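Local coordinates for replicase polyprotein 1a (Avian infectious bronchitis virus, PDB 3LD1) that serves as the precursor of the coronavirus replicase proteins, here represented by a fragment of non-structural protein 2 whose own function remains unclear, at residues L15-F20 and R96-L101; F34-K39 and I131-V136. The protein carries 3 engineered substitutions. All coordinates share one frame; numbering follows the deposited sequence.

Interaction 1 of 2, residues L15-F20 and R96-L101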
ATOM      1  N   LEU A  15     -28.109   2.666   7.654  1.00 41.75           N
ATOM      2  CA  LEU A  15     -29.323   2.195   7.018  1.00 41.56           C
ATOM      3  C   LEU A  15     -28.798   1.944   5.648  1.00 41.81           C
ATOM      4  O   LEU A  15     -29.019   0.852   5.042  1.00 42.25           O
ATOM      5  CB  LEU A  15     -30.400   3.278   6.996  1.00 41.48           C
ATOM      6  CG  LEU A  15     -31.624   2.867   6.154  1.00 43.05           C
ATOM      7  CD1 LEU A  15     -32.343   1.660   6.810  1.00 44.72           C
ATOM      8  CD2 LEU A  15     -32.634   4.013   5.942  1.00 41.20           C
ATOM      9  N   CYS A  16     -28.014   2.910   5.207  1.00 40.27           N
ATOM     10  CA  CYS A  16     -27.324   2.733   3.994  1.00 41.09           C
ATOM     11  C   CYS A  16     -26.530   1.411   3.966  1.00 39.32           C
ATOM     12  O   CYS A  16     -26.544   0.659   2.984  1.00 38.34           O
ATOM     13  CB  CYS A  16     -26.376   3.900   3.725  1.00 42.70           C
ATOM     14  SG  CYS A  16     -25.979   3.587   1.979  1.00 48.28           S
ATOM     15  N   ASP A  17     -25.862   1.129   5.059  1.00 37.89           N
ATOM     16  CA  ASP A  17     -25.139  -0.121   5.204  1.00 38.72           C
ATOM     17  C   ASP A  17     -26.058  -1.342   5.142  1.00 37.83           C
ATOM     18  O   ASP A  17     -25.745  -2.369   4.458  1.00 35.52           O
ATOM     19  CB  ASP A  17     -24.391  -0.171   6.579  1.00 39.62           C
ATOM     20  CG  ASP A  17     -23.063   0.590   6.582  1.00 38.39           C
ATOM     21  OD1 ASP A  17     -22.588   0.884   7.692  1.00 40.59           O
ATOM     22  OD2 ASP A  17     -22.483   0.838   5.496  1.00 37.90           O
ATOM     23  N   ALA A  18     -27.184  -1.259   5.858  1.00 36.60           N
ATOM     24  CA  ALA A  18     -28.047  -2.453   5.838  1.00 36.80           C
ATOM     25  C   ALA A  18     -28.576  -2.660   4.440  1.00 36.35           C
ATOM     26  O   ALA A  18     -28.618  -3.791   3.985  1.00 36.04           O
ATOM     27  CB  ALA A  18     -29.158  -2.366   6.792  1.00 35.24           C
ATOM     28  N   LEU A  19     -29.020  -1.581   3.778  1.00 37.30           N
ATOM     29  CA  LEU A  19     -29.495  -1.682   2.379  1.00 37.25           C
ATOM     30  C   LEU A  19     -28.357  -2.315   1.583  1.00 39.25           C
ATOM     31  O   LEU A  19     -28.477  -3.434   1.132  1.00 40.39           O
ATOM     32  CB  LEU A  19     -29.811  -0.320   1.810  1.00 37.38           C
ATOM     33  CG  LEU A  19     -30.114  -0.201   0.305  1.00 36.65           C
ATOM     34  CD1 LEU A  19     -31.256  -1.135  -0.120  1.00 36.56           C
ATOM     35  CD2 LEU A  19     -30.430   1.281  -0.036  1.00 34.41           C
ATOM     36  N   PHE A  20     -27.212  -1.651   1.472  1.00 40.61           N
ATOM     37  CA  PHE A  20     -26.118  -2.237   0.684  1.00 42.20           C
ATOM     38  C   PHE A  20     -25.778  -3.722   1.024  1.00 42.76           C
ATOM     39  O   PHE A  20     -25.359  -4.510   0.171  1.00 42.63           O
ATOM     40  CB  PHE A  20     -24.816  -1.397   0.772  1.00 42.81           C
ATOM     41  CG  PHE A  20     -23.687  -1.931  -0.142  1.00 42.95           C
ATOM     42  CD1 PHE A  20     -23.758  -1.755  -1.532  1.00 40.34           C
ATOM     43  CD2 PHE A  20     -22.597  -2.636   0.402  1.00 40.21           C
ATOM     44  CE1 PHE A  20     -22.714  -2.263  -2.357  1.00 46.10           C
ATOM     45  CE2 PHE A  20     -21.535  -3.117  -0.387  1.00 38.94           C
ATOM     46  CZ  PHE A  20     -21.586  -2.973  -1.765  1.00 42.67           C
ATOM     47  N   ARG A  96     -28.952  -8.925   9.108  1.00 46.63           N
ATOM     48  CA  ARG A  96     -29.345  -9.190  10.500  1.00 46.40           C
ATOM     49  C   ARG A  96     -28.204  -9.324  11.462  1.00 44.50           C
ATOM     50  O   ARG A  96     -28.328  -8.802  12.566  1.00 45.20           O
ATOM     51  CB  ARG A  96     -30.345 -10.327  10.665  1.00 46.80           C
ATOM     52  CG  ARG A  96     -31.630 -10.062   9.839  1.00 50.24           C
ATOM     53  CD  ARG A  96     -32.653 -11.123  10.174  1.00 56.07           C
ATOM     54  NE  ARG A  96     -33.965 -10.525  10.121  1.00 59.68           N
ATOM     55  CZ  ARG A  96     -35.089 -11.211  10.194  1.00 60.84           C
ATOM     56  NH1 ARG A  96     -35.048 -12.527  10.304  1.00 62.27           N
ATOM     57  NH2 ARG A  96     -36.242 -10.577  10.138  1.00 58.08           N
ATOM     58  N   LYS A  97     -27.106  -9.957  11.061  1.00 42.50           N
ATOM     59  CA  LYS A  97     -25.949  -9.994  11.932  1.00 41.49           C
ATOM     60  C   LYS A  97     -25.421  -8.561  12.150  1.00 42.33           C
ATOM     61  O   LYS A  97     -25.026  -8.165  13.275  1.00 42.39           O
ATOM     62  CB  LYS A  97     -24.893 -10.893  11.346  1.00 41.48           C
ATOM     63  CG  LYS A  97     -25.455 -12.271  11.101  1.00 40.36           C
ATOM     64  CD  LYS A  97     -24.361 -13.375  10.843  1.00 42.14           C
ATOM     65  CE  LYS A  97     -23.525 -13.067   9.579  1.00 42.52           C
ATOM     66  NZ  LYS A  97     -22.600 -14.163   8.928  1.00 40.91           N
ATOM     67  N   TYR A  98     -25.510  -7.748  11.102  1.00 40.86           N
ATOM     68  CA  TYR A  98     -25.056  -6.424  11.215  1.00 40.33           C
ATOM     69  C   TYR A  98     -25.893  -5.661  12.188  1.00 41.81           C
ATOM     70  O   TYR A  98     -25.330  -4.771  12.914  1.00 41.93           O
ATOM     71  CB  TYR A  98     -25.005  -5.741   9.844  1.00 38.84           C
ATOM     72  CG  TYR A  98     -24.816  -4.215   9.833  1.00 39.16           C
ATOM     73  CD1 TYR A  98     -23.531  -3.627  10.016  1.00 36.38           C
ATOM     74  CD2 TYR A  98     -25.919  -3.344   9.583  1.00 35.24           C
ATOM     75  CE1 TYR A  98     -23.352  -2.191   9.958  1.00 34.32           C
ATOM     76  CE2 TYR A  98     -25.742  -1.911   9.529  1.00 33.45           C
ATOM     77  CZ  TYR A  98     -24.462  -1.353   9.707  1.00 35.63           C
ATOM     78  OH  TYR A  98     -24.286   0.037   9.667  1.00 35.81           O
ATOM     79  N   ARG A  99     -27.210  -5.921  12.196  1.00 42.54           N
ATOM     80  CA  ARG A  99     -28.074  -5.225  13.157  1.00 44.30           C
ATOM     81  C   ARG A  99     -27.578  -5.661  14.535  1.00 43.82           C
ATOM     82  O   ARG A  99     -27.454  -4.882  15.434  1.00 44.27           O
ATOM     83  CB  ARG A  99     -29.544  -5.621  13.032  1.00 45.10           C
ATOM     84  CG  ARG A  99     -30.463  -4.489  13.540  1.00 47.74           C
ATOM     85  CD  ARG A  99     -31.765  -4.844  14.266  1.00 54.09           C
ATOM     86  NE  ARG A  99     -32.301  -6.190  14.071  1.00 60.64           N
ATOM     87  CZ  ARG A  99     -33.507  -6.489  13.566  1.00 63.54           C
ATOM     88  NH1 ARG A  99     -34.346  -5.514  13.156  1.00 65.02           N
ATOM     89  NH2 ARG A  99     -33.876  -7.776  13.472  1.00 62.63           N
ATOM     90  N   GLU A 100     -27.209  -6.919  14.650  1.00 44.02           N
ATOM     91  CA  GLU A 100     -26.707  -7.433  15.899  1.00 45.22           C
ATOM     92  C   GLU A 100     -25.368  -6.735  16.296  1.00 44.78           C
ATOM     93  O   GLU A 100     -25.281  -6.148  17.380  1.00 44.54           O
ATOM     94  CB  GLU A 100     -26.601  -8.977  15.865  1.00 45.16           C
ATOM     95  CG  GLU A 100     -26.838  -9.643  17.199  1.00 51.74           C
ATOM     96  CD  GLU A 100     -28.332  -9.473  17.629  1.00 60.59           C
ATOM     97  OE1 GLU A 100     -29.241  -9.781  16.807  1.00 64.84           O
ATOM     98  OE2 GLU A 100     -28.603  -9.004  18.759  1.00 61.72           O
ATOM     99  N   LEU A 101     -24.340  -6.776  15.437  1.00 44.30           N
ATOM    100  CA  LEU A 101     -23.110  -6.048  15.778  1.00 44.39           C
ATOM    101  C   LEU A 101     -23.382  -4.633  16.298  1.00 44.89           C
ATOM    102  O   LEU A 101     -22.825  -4.292  17.347  1.00 44.48           O
ATOM    103  CB  LEU A 101     -22.156  -5.988  14.620  1.00 44.80           C
ATOM    104  CG  LEU A 101     -20.712  -5.501  14.809  1.00 45.56           C
ATOM    105  CD1 LEU A 101     -19.886  -6.453  15.690  1.00 45.35           C
ATOM    106  CD2 LEU A 101     -20.021  -5.417  13.460  1.00 42.67           C
TER

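Interaction 2 of 2, residues F34-K39 and I131-V136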
ATOM      1  N   PHE A  34     -14.034  -2.212  -2.052  1.00 43.48           N
ATOM      2  CA  PHE A  34     -14.100  -0.779  -1.970  1.00 42.75           C
ATOM      3  C   PHE A  34     -14.677  -0.246  -3.293  1.00 42.93           C
ATOM      4  O   PHE A  34     -15.509   0.667  -3.316  1.00 42.39           O
ATOM      5  CB  PHE A  34     -12.673  -0.234  -1.738  1.00 44.17           C
ATOM      6  CG  PHE A  34     -12.529   1.254  -1.913  1.00 39.06           C
ATOM      7  CD1 PHE A  34     -12.726   2.104  -0.842  1.00 42.47           C
ATOM      8  CD2 PHE A  34     -12.176   1.792  -3.140  1.00 38.64           C
ATOM      9  CE1 PHE A  34     -12.591   3.530  -0.936  1.00 42.92           C
ATOM     10  CE2 PHE A  34     -11.998   3.209  -3.279  1.00 44.88           C
ATOM     11  CZ  PHE A  34     -12.209   4.089  -2.142  1.00 43.00           C
ATOM     12  N   ALA A  35     -14.212  -0.809  -4.406  1.00 41.81           N
ATOM     13  CA  ALA A  35     -14.712  -0.346  -5.711  1.00 41.50           C
ATOM     14  C   ALA A  35     -16.257  -0.502  -5.848  1.00 40.82           C
ATOM     15  O   ALA A  35     -16.988   0.473  -6.241  1.00 41.66           O
ATOM     16  CB  ALA A  35     -13.919  -1.015  -6.890  1.00 40.44           C
ATOM     17  N   VAL A  36     -16.751  -1.670  -5.451  1.00 38.89           N
ATOM     18  CA  VAL A  36     -18.182  -1.977  -5.529  1.00 39.12           C
ATOM     19  C   VAL A  36     -19.042  -1.052  -4.618  1.00 40.64           C
ATOM     20  O   VAL A  36     -20.091  -0.531  -5.058  1.00 42.77           O
ATOM     21  CB  VAL A  36     -18.485  -3.463  -5.189  1.00 38.30           C
ATOM     22  CG1 VAL A  36     -19.908  -3.748  -5.417  1.00 35.50           C
ATOM     23  CG2 VAL A  36     -17.581  -4.468  -6.027  1.00 38.11           C
ATOM     24  N   ARG A  37     -18.611  -0.818  -3.377  1.00 40.97           N
ATOM     25  CA  ARG A  37     -19.403  -0.001  -2.479  1.00 41.77           C
ATOM     26  C   ARG A  37     -19.325   1.460  -2.951  1.00 42.94           C
ATOM     27  O   ARG A  37     -20.305   2.195  -2.917  1.00 42.53           O
ATOM     28  CB  ARG A  37     -18.932  -0.200  -1.028  1.00 41.50           C
ATOM     29  CG  ARG A  37     -19.646   0.672   0.041  1.00 41.27           C
ATOM     30  CD  ARG A  37     -21.122   0.419   0.020  1.00 39.34           C
ATOM     31  NE  ARG A  37     -21.976   1.367   0.805  1.00 35.46           N
ATOM     32  CZ  ARG A  37     -22.184   1.175   2.098  1.00 32.18           C
ATOM     33  NH1 ARG A  37     -21.546   0.171   2.694  1.00 32.19           N
ATOM     34  NH2 ARG A  37     -22.969   1.980   2.780  1.00 32.68           N
ATOM     35  N   GLN A  38     -18.171   1.871  -3.445  1.00 44.19           N
ATOM     36  CA  GLN A  38     -18.058   3.251  -3.944  1.00 46.55           C
ATOM     37  C   GLN A  38     -19.004   3.475  -5.141  1.00 45.40           C
ATOM     38  O   GLN A  38     -19.752   4.442  -5.158  1.00 46.64           O
ATOM     39  CB  GLN A  38     -16.579   3.631  -4.224  1.00 45.98           C
ATOM     40  CG  GLN A  38     -16.419   4.615  -5.393  1.00 46.47           C
ATOM     41  CD  GLN A  38     -14.958   4.612  -5.976  1.00 49.81           C
ATOM     42  OE1 GLN A  38     -13.984   5.131  -5.364  1.00 45.58           O
ATOM     43  NE2 GLN A  38     -14.816   3.998  -7.171  1.00 56.16           N
ATOM     44  N   LYS A  39     -19.018   2.563  -6.107  1.00 44.69           N
ATOM     45  CA  LYS A  39     -19.972   2.682  -7.274  1.00 44.09           C
ATOM     46  C   LYS A  39     -21.427   2.779  -6.809  1.00 42.60           C
ATOM     47  O   LYS A  39     -22.293   3.512  -7.341  1.00 40.73           O
ATOM     48  CB  LYS A  39     -19.833   1.443  -8.171  1.00 43.34           C
ATOM     49  CG  LYS A  39     -20.677   1.415  -9.435  1.00 46.07           C
ATOM     50  CD  LYS A  39     -20.200   0.228 -10.369  1.00 45.00           C
ATOM     51  CE  LYS A  39     -21.006   0.263 -11.674  1.00 51.72           C
ATOM     52  NZ  LYS A  39     -20.099  -0.038 -12.869  1.00 55.64           N
ATOM     53  N   ILE A 131     -16.783  -9.813   6.349  1.00 42.83           N
ATOM     54  CA  ILE A 131     -15.739  -9.020   6.909  1.00 41.98           C
ATOM     55  C   ILE A 131     -15.308  -7.930   5.966  1.00 43.14           C
ATOM     56  O   ILE A 131     -15.366  -6.723   6.287  1.00 42.76           O
ATOM     57  CB  ILE A 131     -14.523  -9.880   7.308  1.00 41.97           C
ATOM     58  CG1 ILE A 131     -14.975 -10.936   8.354  1.00 39.34           C
ATOM     59  CG2 ILE A 131     -13.410  -8.972   7.780  1.00 39.92           C
ATOM     60  CD1 ILE A 131     -13.989 -11.226   9.377  1.00 34.24           C
ATOM     61  N   LEU A 132     -14.937  -8.308   4.753  1.00 44.55           N
ATOM     62  CA  LEU A 132     -14.575  -7.240   3.812  1.00 44.16           C
ATOM     63  C   LEU A 132     -15.675  -6.180   3.680  1.00 42.37           C
ATOM     64  O   LEU A 132     -15.350  -5.053   3.525  1.00 42.72           O
ATOM     65  CB  LEU A 132     -14.099  -7.769   2.469  1.00 43.84           C
ATOM     66  CG  LEU A 132     -12.671  -8.218   2.054  1.00 47.82           C
ATOM     67  CD1 LEU A 132     -11.424  -8.092   3.043  1.00 48.50           C
ATOM     68  CD2 LEU A 132     -12.801  -9.665   1.482  1.00 47.36           C
ATOM     69  N   TRP A 133     -16.952  -6.500   3.755  1.00 41.92           N
ATOM     70  CA  TRP A 133     -17.972  -5.445   3.578  1.00 41.78           C
ATOM     71  C   TRP A 133     -18.025  -4.526   4.828  1.00 41.54           C
ATOM     72  O   TRP A 133     -18.163  -3.270   4.744  1.00 40.92           O
ATOM     73  CB  TRP A 133     -19.383  -5.990   3.236  1.00 42.55           C
ATOM     74  CG  TRP A 133     -19.570  -6.774   1.863  1.00 44.96           C
ATOM     75  CD1 TRP A 133     -20.055  -8.041   1.729  1.00 48.56           C
ATOM     76  CD2 TRP A 133     -19.319  -6.321   0.499  1.00 45.99           C
ATOM     77  NE1 TRP A 133     -20.072  -8.429   0.415  1.00 45.91           N
ATOM     78  CE2 TRP A 133     -19.663  -7.391  -0.365  1.00 45.77           C
ATOM     79  CE3 TRP A 133     -18.818  -5.137  -0.065  1.00 44.56           C
ATOM     80  CZ2 TRP A 133     -19.529  -7.321  -1.750  1.00 45.70           C
ATOM     81  CZ3 TRP A 133     -18.725  -5.050  -1.436  1.00 48.44           C
ATOM     82  CH2 TRP A 133     -19.065  -6.153  -2.277  1.00 48.00           C
ATOM     83  N   LEU A 134     -17.871  -5.148   5.990  1.00 41.14           N
ATOM     84  CA  LEU A 134     -17.765  -4.396   7.259  1.00 41.61           C
ATOM     85  C   LEU A 134     -16.654  -3.329   7.124  1.00 41.23           C
ATOM     86  O   LEU A 134     -16.816  -2.163   7.553  1.00 40.42           O
ATOM     87  CB  LEU A 134     -17.531  -5.329   8.461  1.00 40.50           C
ATOM     88  CG  LEU A 134     -18.726  -6.287   8.704  1.00 41.85           C
ATOM     89  CD1 LEU A 134     -18.493  -7.241   9.842  1.00 41.26           C
ATOM     90  CD2 LEU A 134     -20.080  -5.569   8.920  1.00 39.36           C
ATOM     91  N   GLN A 135     -15.583  -3.741   6.447  1.00 40.02           N
ATOM     92  CA  GLN A 135     -14.410  -2.924   6.335  1.00 39.79           C
ATOM     93  C   GLN A 135     -14.656  -1.818   5.343  1.00 40.13           C
ATOM     94  O   GLN A 135     -13.836  -0.913   5.222  1.00 38.76           O
ATOM     95  CB  GLN A 135     -13.159  -3.750   6.028  1.00 38.69           C
ATOM     96  CG  GLN A 135     -12.757  -4.633   7.193  1.00 37.18           C
ATOM     97  CD  GLN A 135     -11.856  -5.781   6.746  1.00 39.43           C
ATOM     98  OE1 GLN A 135     -11.925  -6.141   5.587  1.00 43.73           O
ATOM     99  NE2 GLN A 135     -10.996  -6.354   7.653  1.00 36.04           N
ATOM    100  N   VAL A 136     -15.806  -1.840   4.685  1.00 40.49           N
ATOM    101  CA  VAL A 136     -16.166  -0.696   3.824  1.00 42.63           C
ATOM    102  C   VAL A 136     -17.500  -0.108   4.216  1.00 41.65           C
ATOM    103  O   VAL A 136     -18.051   0.710   3.492  1.00 42.88           O
ATOM    104  CB  VAL A 136     -16.134  -1.044   2.259  1.00 43.24           C
ATOM    105  CG1 VAL A 136     -14.713  -1.258   1.802  1.00 46.63           C
ATOM    106  CG2 VAL A 136     -16.909  -2.301   1.963  1.00 44.91           C
TER

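Interaction 1 of 2, residues L15-F20 and R96-L101
Tyr98 reaches out from helix 93-103 and sets its phenol against Asp17 and Ala18 of helix 13-20, a buried helix-to-helix contact at one end of the elongated nsp2 fragment. The backbones stay well apart, with Ala18 CA and Tyr98 CA 7.3 Å from each other, and the tyrosine side chain spans most of the gap. With its CG anti to the backbone N (chi1 167°), Tyr98 brings the hydroxyl end of its ring up to the side chain of Asp17. The two side chains cross at about a right angle, and the carboxylate plane stands 84° from that of the ring. Asp17 CB lies 3.3 Å from Tyr98 CZ, while Asp17 OD1 lies 2.7 Å from Tyr98 OH. The latter pair is at most a weak hydrogen bond. The strongest polar partner of the carboxylate is the backbone N of Ala138, which donates to OD2; OD2 also forms a salt bridge with Arg37, and OD1 accepts from the backbone N of Lys139. Being gripped at both oxygens should fix its rotation and, together with the nearby guanidinium, probably keeps it ionised. Phe21 meets the tyrosine ring edge-to-face, and Leu85 of helix 82-89 packs on Ala18. Alongside the aspartate, the ring's CE2 comes within 4.0 Å of Ala18 N, and Ala18 CB touches Tyr98 CD2 at 4.4 Å.

Interaction 2 of 2, residues F34-K39 and I131-V136
Three residues of 34-39, Phe34, Val36 and Arg37, pack against Trp133 and Val136 of 131-136, joining helix 30-46 to helix 128-134 and the turn at its C-terminal end. Most of the contact is apolar. Val36 meets the indole at its edge, near the ring plane: its CB lies 4.0 Å from Trp133 CH2, and CG1 touches the same carbon. Trp133 has CG anti to its carbonyl carbon (chi1 -64°), which sends the six-membered ring across to the other helix. Val136 supplies the second apolar patch and divides its branches between two neighbours. CG1 rests against the backbone of Phe34, 3.9 Å from Phe34 CA, whereas CG2 faces the first carbon of Arg37's side chain, at 4.2 Å from Arg37 CB. Phe34 thus meets Val136 through CA and, a little farther off, CB. Ala33 and Phe20 also cover the indole, the latter ring edge-to-face.

Polar contact is slight. Arg37 NH1 comes to 3.6 Å from Val136 O, obliquely to the guanidinium, too far for a hydrogen bond. The chain bends at chi2 (58°), and CG passes 3.8 Å from Val136 O on its way to the charged end. The main partner of that end is Asp41, in a salt bridge with NE, with Asp17 as a second acid. Within 131-136, the backbone N of Val136 donates to Trp133 O at 2.8 Å, tying together the two residues that face helix 30-46.

The chemistry therefore implies a division of labour along the arginine: its aliphatic stem adds to the apolar packing, while its buried charge is probably balanced by these two acids rather than by the facing segment.

Interactions 1 and 2 lie on the same side of the chain's centre, their own centres about 13 Å apart, and touch directly. Arg37 NH2 reaches Asp17 OD2 at 3.0 Å, a salt bridge that joins a charged residue of each contact. Beside it, Phe20 packs on both segments of interaction 2, with CE2 3.4 Å from Trp133 CE3 and CD2 3.4 Å from Arg37 CD. Helices 13-20 and 30-46 follow each other in sequence, and their partners come later in the same order, so the two connections alternate along the chain. Together they link helices 13-20 and 30-46 to helices 93-103 and 128-134.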